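Local coordinates for protein (R)-S-adenosyl-L-methionine hydrolase (Thermus thermophilus, PDB 2CW5) that hydrolyses S-adenosyl-L-methionine to adenosine and L-methionine, working as a homotrimer without chlorinase or fluorinase activity, at residues Phe109-Arg117 / Gly134-Ala142. Numbering follows the deposited sequence.
Sequences FLLEPPRPR and GRDVFAPAA
The proline-rich segment that leaves strand 107-110 of the mixed sheet runs across the first turns of helix 133-147, where L111, P113 and P116 meet V137, F138, A141, P140 and D136. No direct hydrogen bond joins the two segments, so packing and one water hold them together. With CG anti to the carbonyl carbon (chi1 -59°), L111 brings CD1 to 3.6 Å from CD1 of F138, the two side chains crossing at nearly a right angle, and also against CB of A141, while its CB rests on CG1 of V137. Next along the chain, P113 sets its CG 3.7 Å from CG of P140 and near the V137 carbonyl oxygen. The V137 O accepts a weak bond from the A141 N (3.4 Å). The helix is kinked at P140, whose N, carrying no hydrogen, makes no bond to the preceding turn. At the other end, CG of P116 lies 3.4 Å from the R135 O, a buried oxygen with no modelled partner. D136 is gripped side-on by R135: NE meets OD1 at 3.0 Å from above the carboxylate plane, and NH2 uses the syn lone pair of OD2. A water links OD1 of D136 (2.6 Å) to the P116 O, while R115 lays its CG and CD alongside the carboxylate. With an alanine in place of D136, the R135 guanidinium would probably lose its carboxylate mate and the bridging water one of its two anchors. R135 NH1 also hydrogen-bonds to the O of S227 of a neighbouring subunit. The F138 side chain lies about 4 Å from that of H133, a residue probably important for activity. The arrangement is a strand-to-helix connection of the alpha/beta N-terminal domain.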
ATOM      1  N   PHE C 109     -27.023  -5.789  13.490  1.00 29.10           N
ATOM      2  CA  PHE C 109     -27.896  -4.763  12.927  1.00 30.99           C
ATOM      3  C   PHE C 109     -27.700  -4.584  11.425  1.00 32.32           C
ATOM      4  O   PHE C 109     -26.588  -4.716  10.915  1.00 31.67           O
ATOM      5  CB  PHE C 109     -27.619  -3.419  13.608  1.00 31.75           C
ATOM      6  CG  PHE C 109     -27.891  -3.412  15.083  1.00 32.74           C
ATOM      7  CD1 PHE C 109     -29.125  -3.002  15.575  1.00 34.67           C
ATOM      8  CD2 PHE C 109     -26.913  -3.819  15.984  1.00 32.88           C
ATOM      9  CE1 PHE C 109     -29.381  -2.997  16.943  1.00 33.51           C
ATOM     10  CE2 PHE C 109     -27.160  -3.820  17.350  1.00 32.46           C
ATOM     11  CZ  PHE C 109     -28.396  -3.408  17.832  1.00 33.00           C
ATOM     12  N   LEU C 110     -28.790  -4.281  10.723  1.00 32.94           N
ATOM     13  CA  LEU C 110     -28.728  -4.033   9.287  1.00 32.84           C
ATOM     14  C   LEU C 110     -28.209  -2.608   9.144  1.00 31.59           C
ATOM     15  O   LEU C 110     -28.622  -1.725   9.892  1.00 31.23           O
ATOM     16  CB  LEU C 110     -30.123  -4.136   8.661  1.00 34.68           C
ATOM     17  CG  LEU C 110     -30.393  -5.328   7.744  1.00 38.26           C
ATOM     18  CD1 LEU C 110     -29.512  -5.233   6.503  1.00 36.84           C
ATOM     19  CD2 LEU C 110     -30.132  -6.622   8.498  1.00 37.81           C
ATOM     20  N   LEU C 111     -27.306  -2.376   8.197  1.00 30.55           N
ATOM     21  CA  LEU C 111     -26.759  -1.036   8.021  1.00 31.81           C
ATOM     22  C   LEU C 111     -27.532  -0.198   7.007  1.00 33.97           C
ATOM     23  O   LEU C 111     -27.599  -0.539   5.828  1.00 34.19           O
ATOM     24  CB  LEU C 111     -25.285  -1.108   7.606  1.00 28.63           C
ATOM     25  CG  LEU C 111     -24.325  -1.827   8.561  1.00 27.08           C
ATOM     26  CD1 LEU C 111     -22.897  -1.641   8.069  1.00 22.19           C
ATOM     27  CD2 LEU C 111     -24.474  -1.273   9.966  1.00 28.11           C
ATOM     28  N   GLU C 112     -28.121   0.897   7.486  1.00 37.38           N
ATOM     29  CA  GLU C 112     -28.875   1.810   6.633  1.00 39.48           C
ATOM     30  C   GLU C 112     -28.553   3.258   7.024  1.00 40.71           C
ATOM     31  O   GLU C 112     -29.448   4.093   7.145  1.00 40.22           O
ATOM     32  CB  GLU C 112     -30.381   1.556   6.779  1.00 41.21           C
ATOM     33  CG  GLU C 112     -30.769   0.088   6.680  1.00 44.45           C
ATOM     34  CD  GLU C 112     -32.267  -0.125   6.544  1.00 45.57           C
ATOM     35  OE1 GLU C 112     -33.033   0.438   7.355  1.00 46.77           O
ATOM     36  OE2 GLU C 112     -32.675  -0.866   5.626  1.00 46.86           O
ATOM     37  N   PRO C 113     -27.261   3.573   7.216  1.00 40.90           N
ATOM     38  CA  PRO C 113     -26.863   4.931   7.597  1.00 41.70           C
ATOM     39  C   PRO C 113     -27.018   5.928   6.452  1.00 42.50           C
ATOM     40  O   PRO C 113     -27.170   5.540   5.291  1.00 41.41           O
ATOM     41  CB  PRO C 113     -25.405   4.751   7.997  1.00 41.32           C
ATOM     42  CG  PRO C 113     -24.937   3.746   6.985  1.00 39.25           C
ATOM     43  CD  PRO C 113     -26.072   2.730   6.985  1.00 40.17           C
ATOM     44  N   PRO C 114     -26.996   7.231   6.767  1.00 44.02           N
ATOM     45  CA  PRO C 114     -27.132   8.232   5.707  1.00 45.63           C
ATOM     46  C   PRO C 114     -25.865   8.231   4.853  1.00 47.45           C
ATOM     47  O   PRO C 114     -24.749   8.202   5.383  1.00 46.97           O
ATOM     48  CB  PRO C 114     -27.324   9.530   6.485  1.00 45.64           C
ATOM     49  CG  PRO C 114     -26.533   9.293   7.733  1.00 45.62           C
ATOM     50  CD  PRO C 114     -26.899   7.872   8.091  1.00 44.57           C
ATOM     51  N   ARG C 115     -26.039   8.247   3.536  1.00 48.67           N
ATOM     52  CA  ARG C 115     -24.906   8.236   2.620  1.00 49.79           C
ATOM     53  C   ARG C 115     -24.087   9.519   2.742  1.00 49.30           C
ATOM     54  O   ARG C 115     -24.646  10.612   2.862  1.00 49.40           O
ATOM     55  CB  ARG C 115     -25.395   8.079   1.177  1.00 51.98           C
ATOM     56  CG  ARG C 115     -24.283   7.849   0.168  1.00 54.84           C
ATOM     57  CD  ARG C 115     -24.789   7.797  -1.271  1.00 57.96           C
ATOM     58  NE  ARG C 115     -24.953   9.125  -1.863  1.00 61.17           N
ATOM     59  CZ  ARG C 115     -25.930   9.975  -1.561  1.00 62.18           C
ATOM     60  NH1 ARG C 115     -26.854   9.647  -0.668  1.00 63.05           N
ATOM     61  NH2 ARG C 115     -25.983  11.158  -2.155  1.00 63.16           N
ATOM     62  N   PRO C 116     -22.748   9.401   2.721  1.00 48.16           N
ATOM     63  CA  PRO C 116     -21.887  10.583   2.826  1.00 46.65           C
ATOM     64  C   PRO C 116     -22.116  11.517   1.639  1.00 45.73           C
ATOM     65  O   PRO C 116     -22.397  11.064   0.528  1.00 45.83           O
ATOM     66  CB  PRO C 116     -20.481   9.983   2.852  1.00 47.34           C
ATOM     67  CG  PRO C 116     -20.633   8.731   2.045  1.00 48.01           C
ATOM     68  CD  PRO C 116     -21.941   8.179   2.560  1.00 48.28           C
ATOM     69  N   ARG C 117     -22.000  12.820   1.877  1.00 44.35           N
ATOM     70  CA  ARG C 117     -22.218  13.814   0.831  1.00 45.41           C
ATOM     71  C   ARG C 117     -20.938  14.302   0.152  1.00 43.96           C
ATOM     72  O   ARG C 117     -20.029  14.805   0.810  1.00 42.43           O
ATOM     73  CB  ARG C 117     -22.960  15.021   1.412  1.00 47.87           C
ATOM     74  CG  ARG C 117     -24.332  14.704   1.984  1.00 50.92           C
ATOM     75  CD  ARG C 117     -25.250  14.153   0.907  1.00 54.87           C
ATOM     76  NE  ARG C 117     -25.270  15.012  -0.276  1.00 58.20           N
ATOM     77  CZ  ARG C 117     -25.973  14.756  -1.374  1.00 59.48           C
ATOM     78  NH1 ARG C 117     -25.929  15.593  -2.403  1.00 60.19           N
ATOM     79  NH2 ARG C 117     -26.724  13.665  -1.442  1.00 59.72           N
ATOM     80  N   GLY C 134     -18.275   0.306   0.669  1.00 25.27           N
ATOM     81  CA  GLY C 134     -17.323   0.666   1.708  1.00 24.91           C
ATOM     82  C   GLY C 134     -17.421   2.138   2.055  1.00 23.24           C
ATOM     83  O   GLY C 134     -17.381   2.537   3.225  1.00 21.58           O
ATOM     84  N   ARG C 135     -17.570   2.946   1.013  1.00 22.76           N
ATOM     85  CA  ARG C 135     -17.672   4.393   1.145  1.00 22.59           C
ATOM     86  C   ARG C 135     -19.042   4.877   1.614  1.00 22.25           C
ATOM     87  O   ARG C 135     -19.146   5.669   2.552  1.00 22.51           O
ATOM     88  CB  ARG C 135     -17.373   5.048  -0.209  1.00 21.34           C
ATOM     89  CG  ARG C 135     -17.443   6.571  -0.209  1.00 20.14           C
ATOM     90  CD  ARG C 135     -17.319   7.111  -1.630  1.00 22.14           C
ATOM     91  NE  ARG C 135     -18.551   6.922  -2.398  1.00 23.24           N
ATOM     92  CZ  ARG C 135     -18.621   6.948  -3.726  1.00 23.23           C
ATOM     93  NH1 ARG C 135     -17.528   7.145  -4.452  1.00 21.42           N
ATOM     94  NH2 ARG C 135     -19.789   6.784  -4.329  1.00 25.26           N
ATOM     95  N   ASP C 136     -20.090   4.400   0.950  1.00 21.69           N
ATOM     96  CA  ASP C 136     -21.440   4.852   1.249  1.00 23.20           C
ATOM     97  C   ASP C 136     -22.237   4.162   2.352  1.00 23.86           C
ATOM     98  O   ASP C 136     -23.207   4.735   2.839  1.00 24.54           O
ATOM     99  CB  ASP C 136     -22.259   4.868  -0.046  1.00 24.65           C
ATOM    100  CG  ASP C 136     -21.598   5.696  -1.136  1.00 25.85           C
ATOM    101  OD1 ASP C 136     -21.098   6.796  -0.826  1.00 28.57           O
ATOM    102  OD2 ASP C 136     -21.580   5.254  -2.301  1.00 28.46           O
ATOM    103  N   VAL C 137     -21.835   2.957   2.752  1.00 23.35           N
ATOM    104  CA  VAL C 137     -22.546   2.227   3.801  1.00 23.36           C
ATOM    105  C   VAL C 137     -21.687   1.849   5.012  1.00 23.69           C
ATOM    106  O   VAL C 137     -22.002   2.213   6.148  1.00 25.13           O
ATOM    107  CB  VAL C 137     -23.191   0.926   3.232  1.00 25.23           C
ATOM    108  CG1 VAL C 137     -23.876   0.139   4.359  1.00 25.38           C
ATOM    109  CG2 VAL C 137     -24.211   1.279   2.151  1.00 25.32           C
ATOM    110  N   PHE C 138     -20.596   1.125   4.778  1.00 22.65           N
ATOM    111  CA  PHE C 138     -19.744   0.689   5.882  1.00 23.11           C
ATOM    112  C   PHE C 138     -18.984   1.797   6.621  1.00 22.64           C
ATOM    113  O   PHE C 138     -18.955   1.810   7.854  1.00 23.15           O
ATOM    114  CB  PHE C 138     -18.774  -0.388   5.389  1.00 22.38           C
ATOM    115  CG  PHE C 138     -19.461  -1.632   4.893  1.00 21.52           C
ATOM    116  CD1 PHE C 138     -20.289  -2.370   5.740  1.00 22.75           C
ATOM    117  CD2 PHE C 138     -19.300  -2.058   3.578  1.00 21.65           C
ATOM    118  CE1 PHE C 138     -20.948  -3.518   5.279  1.00 22.65           C
ATOM    119  CE2 PHE C 138     -19.952  -3.203   3.107  1.00 23.83           C
ATOM    120  CZ  PHE C 138     -20.779  -3.934   3.963  1.00 22.06           C
ATOM    121  N   ALA C 139     -18.383   2.730   5.883  1.00 22.94           N
ATOM    122  CA  ALA C 139     -17.630   3.816   6.515  1.00 20.43           C
ATOM    123  C   ALA C 139     -18.484   4.655   7.463  1.00 21.72           C
ATOM    124  O   ALA C 139     -18.081   4.922   8.600  1.00 20.91           O
ATOM    125  CB  ALA C 139     -16.987   4.714   5.452  1.00 21.12           C
ATOM    126  N   PRO C 140     -19.671   5.099   7.011  1.00 20.95           N
ATOM    127  CA  PRO C 140     -20.504   5.904   7.908  1.00 22.05           C
ATOM    128  C   PRO C 140     -20.943   5.119   9.146  1.00 22.61           C
ATOM    129  O   PRO C 140     -21.098   5.684  10.228  1.00 21.75           O
ATOM    130  CB  PRO C 140     -21.676   6.324   7.016  1.00 22.74           C
ATOM    131  CG  PRO C 140     -21.745   5.230   5.984  1.00 25.51           C
ATOM    132  CD  PRO C 140     -20.291   4.978   5.679  1.00 22.74           C
ATOM    133  N   ALA C 141     -21.119   3.815   8.977  1.00 20.69           N
ATOM    134  CA  ALA C 141     -21.528   2.946  10.075  1.00 21.63           C
ATOM    135  C   ALA C 141     -20.395   2.843  11.094  1.00 21.84           C
ATOM    136  O   ALA C 141     -20.609   2.951  12.307  1.00 20.58           O
ATOM    137  CB  ALA C 141     -21.878   1.564   9.534  1.00 20.06           C
ATOM    138  N   ALA C 142     -19.183   2.647  10.588  1.00 20.72           N
ATOM    139  CA  ALA C 142     -18.006   2.535  11.441  1.00 21.34           C
ATOM    140  C   ALA C 142     -17.765   3.829  12.215  1.00 21.79           C
ATOM    141  O   ALA C 142     -17.440   3.796  13.399  1.00 22.39           O
ATOM    142  CB  ALA C 142     -16.792   2.193  10.599  1.00 21.91           C
TER
HETATM  143  O   HOH W   1     -21.431   9.147  -1.769  1.00 34.93           O